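DNA ligase (Archaeoglobus fulgidus, PDB 3GDE) is an ATP-dependent DNA ligase that probably seals nicks in double-stranded DNA during replication, recombination and repair. Local coordinates at residues Leu25-Gln34 with Ile174-Phe183; Met425-Gly435 with Glu496-Tyr507. All blocks are in the same frame, centred on the assembly; numbering follows the deposited sequence.

Contact 1 of 2, residues Leu25-Gln34 with Ile174-Phe183; sequences LTARIAAFLQ and IMRDAIARAF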
loop_
_atom_site.group_PDB
_atom_site.type_symbol
_atom_site.label_atom_id
_atom_site.label_comp_id
_atom_site.label_asym_id
_atom_site.label_seq_id
_atom_site.Cartn_x
_atom_site.Cartn_y
_atom_site.Cartn_z
ATOM N N LEU A 25 12.529 19.552 -5.941
ATOM C CA LEU A 25 12.526 18.540 -4.881
ATOM C C LEU A 25 13.442 17.377 -5.225
ATOM O O LEU A 25 14.265 16.965 -4.403
ATOM C CB LEU A 25 11.108 18.024 -4.599
ATOM C CG LEU A 25 10.175 18.962 -3.828
ATOM C CD1 LEU A 25 8.735 18.480 -3.945
ATOM C CD2 LEU A 25 10.590 19.092 -2.368
ATOM N N THR A 26 13.302 16.866 -6.447
ATOM C CA THR A 26 14.159 15.802 -6.961
ATOM C C THR A 26 15.667 16.153 -6.828
ATOM O O THR A 26 16.467 15.340 -6.353
ATOM C CB THR A 26 13.780 15.459 -8.430
ATOM O OG1 THR A 26 12.423 15.000 -8.474
ATOM C CG2 THR A 26 14.691 14.381 -9.018
ATOM N N ALA A 27 16.028 17.371 -7.221
ATOM C CA ALA A 27 17.429 17.803 -7.249
ATOM C C ALA A 27 18.006 18.041 -5.836
ATOM O O ALA A 27 19.129 17.625 -5.538
ATOM C CB ALA A 27 17.592 19.048 -8.154
ATOM N N ARG A 28 17.224 18.681 -4.970
ATOM C CA ARG A 28 17.572 18.815 -3.555
ATOM C C ARG A 28 17.799 17.476 -2.869
ATOM O O ARG A 28 18.782 17.306 -2.149
ATOM C CB ARG A 28 16.506 19.600 -2.790
ATOM C CG ARG A 28 16.411 21.062 -3.180
ATOM C CD ARG A 28 17.596 21.843 -2.645
ATOM N NE ARG A 28 17.416 22.277 -1.261
ATOM C CZ ARG A 28 17.437 23.549 -0.867
ATOM N NH1 ARG A 28 17.640 24.523 -1.752
ATOM N NH2 ARG A 28 17.271 23.848 0.418
ATOM N N ILE A 29 16.895 16.530 -3.103
ATOM C CA ILE A 29 16.969 15.204 -2.475
ATOM C C ILE A 29 18.154 14.378 -2.979
ATOM O O ILE A 29 18.811 13.711 -2.186
ATOM C CB ILE A 29 15.639 14.411 -2.625
ATOM C CG1 ILE A 29 14.515 15.132 -1.866
ATOM C CG2 ILE A 29 15.806 12.930 -2.146
ATOM C CD1 ILE A 29 13.112 14.588 -2.167
ATOM N N ALA A 30 18.413 14.433 -4.290
ATOM C CA ALA A 30 19.585 13.792 -4.894
ATOM C C ALA A 30 20.882 14.293 -4.285
ATOM O O ALA A 30 21.734 13.491 -3.892
ATOM C CB ALA A 30 19.604 14.011 -6.423
ATOM N N ALA A 31 21.024 15.614 -4.209
ATOM C CA ALA A 31 22.197 16.253 -3.595
ATOM C C ALA A 31 22.454 15.762 -2.179
ATOM O O ALA A 31 23.587 15.425 -1.841
ATOM C CB ALA A 31 22.062 17.807 -3.623
ATOM N N PHE A 32 21.401 15.721 -1.359
ATOM C CA PHE A 32 21.483 15.209 0.020
ATOM C C PHE A 32 21.929 13.749 0.091
ATOM O O PHE A 32 22.829 13.400 0.858
ATOM C CB PHE A 32 20.122 15.355 0.719
ATOM C CG PHE A 32 20.176 15.157 2.212
ATOM C CD1 PHE A 32 20.640 16.177 3.049
ATOM C CD2 PHE A 32 19.745 13.956 2.786
ATOM C CE1 PHE A 32 20.678 15.998 4.436
ATOM C CE2 PHE A 32 19.789 13.763 4.177
ATOM C CZ PHE A 32 20.263 14.780 5.000
ATOM N N LEU A 33 21.281 12.904 -0.713
ATOM C CA LEU A 33 21.557 11.468 -0.760
ATOM C C LEU A 33 23.011 11.154 -1.150
ATOM O O LEU A 33 23.623 10.239 -0.602
ATOM C CB LEU A 33 20.583 10.791 -1.744
ATOM C CG LEU A 33 19.274 10.092 -1.306
ATOM C CD1 LEU A 33 18.628 10.589 0.008
ATOM C CD2 LEU A 33 18.275 10.048 -2.455
ATOM N N GLN A 34 23.543 11.923 -2.096
ATOM C CA GLN A 34 24.919 11.782 -2.592
ATOM C C GLN A 34 26.020 11.915 -1.551
ATOM O O GLN A 34 27.119 11.397 -1.751
ATOM C CB GLN A 34 25.192 12.847 -3.654
ATOM C CG GLN A 34 24.824 12.430 -5.029
ATOM C CD GLN A 34 25.052 13.523 -6.046
ATOM O OE1 GLN A 34 25.178 14.707 -5.702
ATOM N NE2 GLN A 34 25.090 13.135 -7.319
ATOM N N ILE A 174 9.162 11.001 -7.088
ATOM C CA ILE A 174 10.279 11.896 -6.800
ATOM C C ILE A 174 11.485 11.110 -6.264
ATOM O O ILE A 174 12.613 11.304 -6.729
ATOM C CB ILE A 174 9.855 13.029 -5.864
ATOM C CG1 ILE A 174 8.975 14.015 -6.636
ATOM C CG2 ILE A 174 11.084 13.711 -5.231
ATOM C CD1 ILE A 174 8.218 14.998 -5.758
ATOM N N MET A 175 11.239 10.189 -5.336
ATOM C CA MET A 175 12.317 9.373 -4.768
ATOM C C MET A 175 13.066 8.494 -5.778
ATOM O O MET A 175 14.296 8.428 -5.729
ATOM C CB MET A 175 11.815 8.541 -3.597
ATOM C CG MET A 175 11.579 9.359 -2.344
ATOM S SD MET A 175 13.024 10.312 -1.823
ATOM C CE MET A 175 14.200 8.972 -1.542
ATOM N N ARG A 176 12.324 7.824 -6.670
ATOM C CA ARG A 176 12.907 7.051 -7.784
ATOM C C ARG A 176 13.826 7.961 -8.604
ATOM O O ARG A 176 14.967 7.609 -8.884
ATOM C CB ARG A 176 11.805 6.429 -8.681
ATOM C CG ARG A 176 12.232 6.165 -10.151
ATOM C CD ARG A 176 11.076 5.923 -11.138
ATOM N NE ARG A 176 9.946 6.836 -10.945
ATOM C CZ ARG A 176 9.572 7.804 -11.785
ATOM N NH1 ARG A 176 10.230 8.012 -12.925
ATOM N NH2 ARG A 176 8.525 8.572 -11.485
ATOM N N ASP A 177 13.315 9.137 -8.953
ATOM C CA ASP A 177 14.022 10.096 -9.790
ATOM C C ASP A 177 15.252 10.684 -9.090
ATOM O O ASP A 177 16.274 10.944 -9.735
ATOM C CB ASP A 177 13.077 11.228 -10.217
ATOM C CG ASP A 177 12.038 10.790 -11.248
ATOM O OD1 ASP A 177 12.132 9.670 -11.780
ATOM O OD2 ASP A 177 11.120 11.584 -11.541
ATOM N N ALA A 178 15.139 10.893 -7.778
ATOM C CA ALA A 178 16.215 11.468 -6.969
ATOM C C ALA A 178 17.348 10.470 -6.766
ATOM O O ALA A 178 18.526 10.838 -6.797
ATOM C CB ALA A 178 15.672 11.949 -5.635
ATOM N N ILE A 179 16.990 9.205 -6.572
ATOM C CA ILE A 179 17.969 8.127 -6.471
ATOM C C ILE A 179 18.695 7.933 -7.801
ATOM O O ILE A 179 19.916 7.713 -7.822
ATOM C CB ILE A 179 17.323 6.804 -6.004
ATOM C CG1 ILE A 179 16.957 6.898 -4.512
ATOM C CG2 ILE A 179 18.263 5.607 -6.254
ATOM C CD1 ILE A 179 15.894 5.893 -4.067
ATOM N N ALA A 180 17.943 8.004 -8.901
ATOM C CA ALA A 180 18.532 7.944 -10.240
ATOM C C ALA A 180 19.508 9.109 -10.496
ATOM O O ALA A 180 20.605 8.902 -11.009
ATOM C CB ALA A 180 17.443 7.907 -11.303
ATOM N N ARG A 181 19.091 10.323 -10.131
ATOM C CA ARG A 181 19.901 11.527 -10.294
ATOM C C ARG A 181 21.198 11.474 -9.469
ATOM O O ARG A 181 22.277 11.774 -9.990
ATOM C CB ARG A 181 19.076 12.762 -9.922
ATOM C CG ARG A 181 19.763 14.096 -10.224
ATOM C CD ARG A 181 18.856 15.259 -9.909
ATOM N NE ARG A 181 19.481 16.547 -10.183
ATOM C CZ ARG A 181 19.405 17.190 -11.347
ATOM N NH1 ARG A 181 18.735 16.661 -12.365
ATOM N NH2 ARG A 181 20.010 18.366 -11.497
ATOM N N ALA A 182 21.079 11.060 -8.204
ATOM C CA ALA A 182 22.183 11.025 -7.252
ATOM C C ALA A 182 23.287 10.063 -7.659
ATOM O O ALA A 182 24.476 10.370 -7.512
ATOM C CB ALA A 182 21.673 10.653 -5.850
ATOM N N PHE A 183 22.891 8.900 -8.158
ATOM C CA PHE A 183 23.827 7.801 -8.356
ATOM C C PHE A 183 24.001 7.384 -9.811
ATOM O O PHE A 183 24.438 6.265 -10.086
ATOM C CB PHE A 183 23.431 6.605 -7.477
ATOM C CG PHE A 183 23.354 6.933 -6.011
ATOM C CD1 PHE A 183 24.495 7.346 -5.311
ATOM C CD2 PHE A 183 22.147 6.838 -5.325
ATOM C CE1 PHE A 183 24.426 7.658 -3.949
ATOM C CE2 PHE A 183 22.075 7.148 -3.968
ATOM C CZ PHE A 183 23.216 7.558 -3.283
HETATM O O HOH W 1 11.622 14.466 -10.932
HETATM O O HOH W 2 20.719 17.455 -7.797
#
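A30 and A182 let two helices of the N-terminal DNA ligase domain come close: the axes of 25-34 and 174-182 approach to 8.0 Å and cross at -51°. The A30 methyl presses on the backbone, its CB 3.4 Å from A178 O, while A182 CB lies just as near A30 O. One turn back, T26 is a knob in a hole formed by I174, D177, A178 and R181. Its OG1 stands beside its own backbone N (chi1 -61°), which sends CG2 into the second helix, 3.7 Å from D177 CB, and leaves OG1 to bond T22 O. Deeper in, I29 CG2 meets both A178 CB and M175 SD, and L33 CD2 reaches I179 CG1; I49 of helix 39-49 covers I29 and M175 from beyond. The solvent side is looser and polar. R181 extends its chain past A30 and A27, and a water joins its NE to A27 O; another water donates to T26 OG1 and to D177 OD2. A valine at T26 would keep methyl bulk in the hole but would probably leave T22 O and this water without their hydroxyl partner. At the far end Q34 NE2 gives A182 O a fairly straight bond of 2.8 Å (163°), the acceptor lying nearly in the amide plane. Small apolar groups therefore set the spacing, and polar links, two of them through water, lie toward the solvent side.

Contact 2 of 2, residues Met425-Gly435 with Glu496-Tyr507; sequences METLDLVVVGG and EFIPKYVFEVAY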
loop_
_atom_site.group_PDB
_atom_site.type_symbol
_atom_site.label_atom_id
_atom_site.label_comp_id
_atom_site.label_asym_id
_atom_site.label_seq_id
_atom_site.Cartn_x
_atom_site.Cartn_y
_atom_site.Cartn_z
ATOM N N MET A 425 -18.923 -2.971 -13.183
ATOM C CA MET A 425 -17.945 -1.890 -13.210
ATOM C C MET A 425 -16.945 -1.899 -12.036
ATOM O O MET A 425 -17.062 -2.692 -11.098
ATOM C CB MET A 425 -18.609 -0.521 -13.426
ATOM C CG MET A 425 -19.796 -0.197 -12.577
ATOM S SD MET A 425 -20.591 1.347 -13.138
ATOM C CE MET A 425 -19.219 2.511 -13.215
ATOM N N GLU A 426 -15.931 -1.046 -12.128
ATOM C CA GLU A 426 -14.886 -0.976 -11.113
ATOM C C GLU A 426 -15.395 -0.272 -9.875
ATOM O O GLU A 426 -16.264 0.591 -9.968
ATOM C CB GLU A 426 -13.658 -0.229 -11.644
ATOM C CG GLU A 426 -12.962 -0.915 -12.804
ATOM C CD GLU A 426 -12.542 -2.318 -12.469
ATOM O OE1 GLU A 426 -13.150 -3.252 -13.019
ATOM O OE2 GLU A 426 -11.621 -2.492 -11.639
ATOM N N THR A 427 -14.877 -0.675 -8.718
ATOM C CA THR A 427 -14.967 0.156 -7.530
ATOM C C THR A 427 -13.608 0.807 -7.354
ATOM O O THR A 427 -12.628 0.406 -7.999
ATOM C CB THR A 427 -15.381 -0.612 -6.256
ATOM O OG1 THR A 427 -14.428 -1.647 -5.960
ATOM C CG2 THR A 427 -16.778 -1.199 -6.405
ATOM N N LEU A 428 -13.555 1.834 -6.512
ATOM C CA LEU A 428 -12.308 2.535 -6.242
ATOM C C LEU A 428 -12.008 2.469 -4.774
ATOM O O LEU A 428 -12.916 2.422 -3.947
ATOM C CB LEU A 428 -12.400 3.999 -6.675
ATOM C CG LEU A 428 -12.387 4.267 -8.181
ATOM C CD1 LEU A 428 -12.970 5.649 -8.460
ATOM C CD2 LEU A 428 -10.976 4.107 -8.752
ATOM N N ASP A 429 -10.730 2.451 -4.436
ATOM C CA ASP A 429 -10.383 2.628 -3.056
ATOM C C ASP A 429 -9.710 3.981 -2.835
ATOM O O ASP A 429 -8.719 4.322 -3.490
ATOM C CB ASP A 429 -9.629 1.422 -2.527
ATOM C CG ASP A 429 -10.582 0.354 -1.955
ATOM O OD1 ASP A 429 -10.919 -0.646 -2.648
ATOM O OD2 ASP A 429 -11.020 0.553 -0.795
ATOM N N LEU A 430 -10.331 4.766 -1.958
ATOM C CA LEU A 430 -10.030 6.172 -1.809
ATOM C C LEU A 430 -9.785 6.501 -0.340
ATOM O O LEU A 430 -10.393 5.912 0.547
ATOM C CB LEU A 430 -11.171 7.034 -2.398
ATOM C CG LEU A 430 -11.507 6.815 -3.888
ATOM C CD1 LEU A 430 -12.880 7.393 -4.268
ATOM C CD2 LEU A 430 -10.402 7.354 -4.826
ATOM N N VAL A 431 -8.872 7.430 -0.093
ATOM C CA VAL A 431 -8.525 7.822 1.273
ATOM C C VAL A 431 -9.631 8.712 1.847
ATOM O O VAL A 431 -10.147 9.582 1.159
ATOM C CB VAL A 431 -7.151 8.573 1.332
ATOM C CG1 VAL A 431 -6.743 8.863 2.797
ATOM C CG2 VAL A 431 -6.075 7.760 0.641
ATOM N N VAL A 432 -9.982 8.480 3.107
ATOM C CA VAL A 432 -10.896 9.368 3.817
ATOM C C VAL A 432 -10.120 10.545 4.407
ATOM O O VAL A 432 -9.414 10.410 5.417
ATOM C CB VAL A 432 -11.658 8.634 4.922
ATOM C CG1 VAL A 432 -12.768 9.542 5.491
ATOM C CG2 VAL A 432 -12.228 7.356 4.391
ATOM N N VAL A 433 -10.236 11.692 3.755
ATOM C CA VAL A 433 -9.487 12.890 4.148
ATOM C C VAL A 433 -10.311 13.872 4.994
ATOM O O VAL A 433 -9.765 14.804 5.594
ATOM C CB VAL A 433 -8.854 13.598 2.919
ATOM C CG1 VAL A 433 -7.804 12.693 2.273
ATOM C CG2 VAL A 433 -9.924 14.032 1.894
ATOM N N GLY A 434 -11.623 13.663 5.041
ATOM C CA GLY A 434 -12.509 14.562 5.780
ATOM C C GLY A 434 -13.897 14.006 6.025
ATOM O O GLY A 434 -14.190 12.856 5.688
ATOM N N GLY A 435 -14.758 14.830 6.609
ATOM C CA GLY A 435 -16.087 14.388 6.978
ATOM C C GLY A 435 -17.017 15.489 7.448
ATOM O O GLY A 435 -16.651 16.662 7.484
ATOM N N GLU A 496 -11.478 17.612 9.194
ATOM C CA GLU A 496 -10.431 17.024 8.376
ATOM C C GLU A 496 -9.709 15.964 9.199
ATOM O O GLU A 496 -9.588 16.097 10.420
ATOM C CB GLU A 496 -9.472 18.097 7.844
ATOM C CG GLU A 496 -10.150 19.112 6.900
ATOM C CD GLU A 496 -9.252 20.285 6.481
ATOM O OE1 GLU A 496 -9.752 21.190 5.761
ATOM O OE2 GLU A 496 -8.052 20.311 6.862
ATOM N N PHE A 497 -9.265 14.904 8.532
ATOM C CA PHE A 497 -8.548 13.809 9.182
ATOM C C PHE A 497 -7.104 13.696 8.727
ATOM O O PHE A 497 -6.763 14.070 7.603
ATOM C CB PHE A 497 -9.226 12.461 8.898
ATOM C CG PHE A 497 -10.676 12.434 9.222
ATOM C CD1 PHE A 497 -11.613 12.287 8.214
ATOM C CD2 PHE A 497 -11.113 12.571 10.533
ATOM C CE1 PHE A 497 -12.965 12.272 8.506
ATOM C CE2 PHE A 497 -12.466 12.563 10.832
ATOM C CZ PHE A 497 -13.392 12.414 9.820
ATOM N N ILE A 498 -6.270 13.175 9.627
ATOM C CA ILE A 498 -4.993 12.553 9.276
ATOM C C ILE A 498 -5.305 11.405 8.309
ATOM O O ILE A 498 -6.050 10.498 8.661
ATOM C CB ILE A 498 -4.287 11.965 10.529
ATOM C CG1 ILE A 498 -3.863 13.071 11.493
ATOM C CG2 ILE A 498 -3.087 11.081 10.138
ATOM C CD1 ILE A 498 -3.786 12.610 12.929
ATOM N N PRO A 499 -4.768 11.465 7.079
ATOM C CA PRO A 499 -5.003 10.388 6.107
ATOM C C PRO A 499 -4.531 9.030 6.643
ATOM O O PRO A 499 -3.390 8.899 7.079
ATOM C CB PRO A 499 -4.191 10.821 4.880
ATOM C CG PRO A 499 -3.301 11.938 5.348
ATOM C CD PRO A 499 -3.961 12.564 6.524
ATOM N N LYS A 500 -5.420 8.043 6.629
ATOM C CA LYS A 500 -5.188 6.786 7.332
ATOM C C LYS A 500 -6.057 5.665 6.745
ATOM O O LYS A 500 -5.563 4.628 6.307
ATOM C CB LYS A 500 -5.512 6.981 8.819
ATOM C CG LYS A 500 -4.575 6.313 9.797
ATOM C CD LYS A 500 -5.087 4.988 10.266
ATOM C CE LYS A 500 -4.736 4.772 11.727
ATOM N NZ LYS A 500 -4.442 3.339 12.007
ATOM N N TYR A 501 -7.359 5.900 6.716
ATOM C CA TYR A 501 -8.302 4.852 6.347
ATOM C C TYR A 501 -8.717 4.943 4.888
ATOM O O TYR A 501 -8.804 6.031 4.317
ATOM C CB TYR A 501 -9.502 4.856 7.300
ATOM C CG TYR A 501 -9.109 4.524 8.728
ATOM C CD1 TYR A 501 -9.205 5.484 9.741
ATOM C CD2 TYR A 501 -8.603 3.262 9.055
ATOM C CE1 TYR A 501 -8.830 5.194 11.046
ATOM C CE2 TYR A 501 -8.220 2.950 10.362
ATOM C CZ TYR A 501 -8.336 3.924 11.356
ATOM O OH TYR A 501 -7.969 3.623 12.665
ATOM N N VAL A 502 -8.937 3.782 4.287
ATOM C CA VAL A 502 -9.313 3.694 2.883
ATOM C C VAL A 502 -10.695 3.028 2.772
ATOM O O VAL A 502 -10.930 1.977 3.372
ATOM C CB VAL A 502 -8.228 2.896 2.075
ATOM C CG1 VAL A 502 -8.715 2.537 0.674
ATOM C CG2 VAL A 502 -6.910 3.690 2.020
ATOM N N PHE A 503 -11.605 3.653 2.026
ATOM C CA PHE A 503 -12.926 3.064 1.758
ATOM C C PHE A 503 -12.948 2.458 0.364
ATOM O O PHE A 503 -12.380 3.032 -0.561
ATOM C CB PHE A 503 -14.038 4.126 1.784
ATOM C CG PHE A 503 -14.402 4.634 3.150
ATOM C CD1 PHE A 503 -13.882 4.062 4.307
ATOM C CD2 PHE A 503 -15.305 5.696 3.274
ATOM C CE1 PHE A 503 -14.231 4.539 5.558
ATOM C CE2 PHE A 503 -15.673 6.180 4.525
ATOM C CZ PHE A 503 -15.133 5.605 5.671
ATOM N N GLU A 504 -13.603 1.310 0.207
ATOM C CA GLU A 504 -14.021 0.862 -1.125
ATOM C C GLU A 504 -15.318 1.590 -1.514
ATOM O O GLU A 504 -16.317 1.539 -0.785
ATOM C CB GLU A 504 -14.210 -0.653 -1.194
ATOM C CG GLU A 504 -14.537 -1.146 -2.620
ATOM C CD GLU A 504 -14.691 -2.647 -2.739
ATOM O OE1 GLU A 504 -14.316 -3.380 -1.790
ATOM O OE2 GLU A 504 -15.178 -3.102 -3.808
ATOM N N VAL A 505 -15.282 2.258 -2.664
ATOM C CA VAL A 505 -16.348 3.145 -3.113
ATOM C C VAL A 505 -16.815 2.750 -4.520
ATOM O O VAL A 505 -15.995 2.609 -5.440
ATOM C CB VAL A 505 -15.871 4.621 -3.133
ATOM C CG1 VAL A 505 -16.977 5.556 -3.598
ATOM C CG2 VAL A 505 -15.371 5.048 -1.760
ATOM N N ALA A 506 -18.131 2.571 -4.670
ATOM C CA ALA A 506 -18.752 2.401 -5.978
ATOM C C ALA A 506 -19.260 3.754 -6.480
ATOM O O ALA A 506 -19.448 4.687 -5.703
ATOM C CB ALA A 506 -19.896 1.393 -5.901
ATOM N N TYR A 507 -19.502 3.854 -7.779
ATOM C CA TYR A 507 -19.965 5.101 -8.374
ATOM C C TYR A 507 -20.747 4.806 -9.651
ATOM O O TYR A 507 -20.622 3.719 -10.219
ATOM C CB TYR A 507 -18.760 6.004 -8.686
ATOM C CG TYR A 507 -17.764 5.372 -9.630
ATOM C CD1 TYR A 507 -17.800 5.651 -10.992
ATOM C CD2 TYR A 507 -16.787 4.486 -9.160
ATOM C CE1 TYR A 507 -16.900 5.064 -11.872
ATOM C CE2 TYR A 507 -15.870 3.886 -10.041
ATOM C CZ TYR A 507 -15.937 4.184 -11.396
ATOM O OH TYR A 507 -15.041 3.609 -12.285
HETATM O O HOH W 3 -18.662 1.282 -9.273
HETATM O O HOH W 4 -8.357 8.622 7.235
#
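V432 and F503 meet face-on across these antiparallel strands. V432 CG2 sits squarely over the F503 ring, 3.4 Å from its centroid and 2° off the normal, a CH-pi contact. The other branch, CG1, is anti to the backbone N and lies 4.0 Å from F497 CD1, so one valine touches two aromatic rings. F497 turns its edge to the backbone of G434, with G434 O near the ring plane and 3.1 Å from F497 CE1. F483 of helix 473-483 stacks on F497 and touches V432 and F503, closing this apolar side. At the other end Y507 brings its ring alongside 425-428, its CE2 3.3 Å from E426 O; L428 CD1 and M425 CE both approach the ring obliquely, the latter 3.7 Å from Y507 CE1.

L428 with V505 and L430 with F503 are hydrogen-bonded pairs. V432 N continues the pairing with a nearly straight bond to Y501 O, and further on F497 N bonds V433 O; between them a water links V432 O to Y501 N.

The opposite face carries D429 and E504, their carboxylate planes 54° apart and D429 OD1 4.4 Å from E504 OE1. T427 OG1 donates to E504 OE2 at 2.7 Å, on the anti side and 33° out of the carboxylate plane. K534 bridges to D429, and R529 and R531 to E504. This strand pairing within the C-terminal OB-fold domain thus has an apolar face of L428, L430, F503 and V505, and an opposite face where V431 and V502 flank two buried acids whose mutual repulsion is probably offset by those three basic residues.

How the contacts relate
From the N terminus, the chain enters contact 1 on helix 22-34, runs through a largely helical excursion, and returns on helix 172-182; that closure of about 140 residues ties the early and late parts of the DNA-binding domain together. The chain then passes through the adenylation domain before contact 2 opens at 425-435. A loop of some 60 residues that includes several strands and helix 473-483 returns at 496-507. The two closures are in series, neither nested nor crossing, with centres about 31 Å apart. Each closes within its own domain, yet the domains meet nearby: I174 shares a backbone hydrogen bond with V457, and P499 touches E165, consistent with the closed conformation.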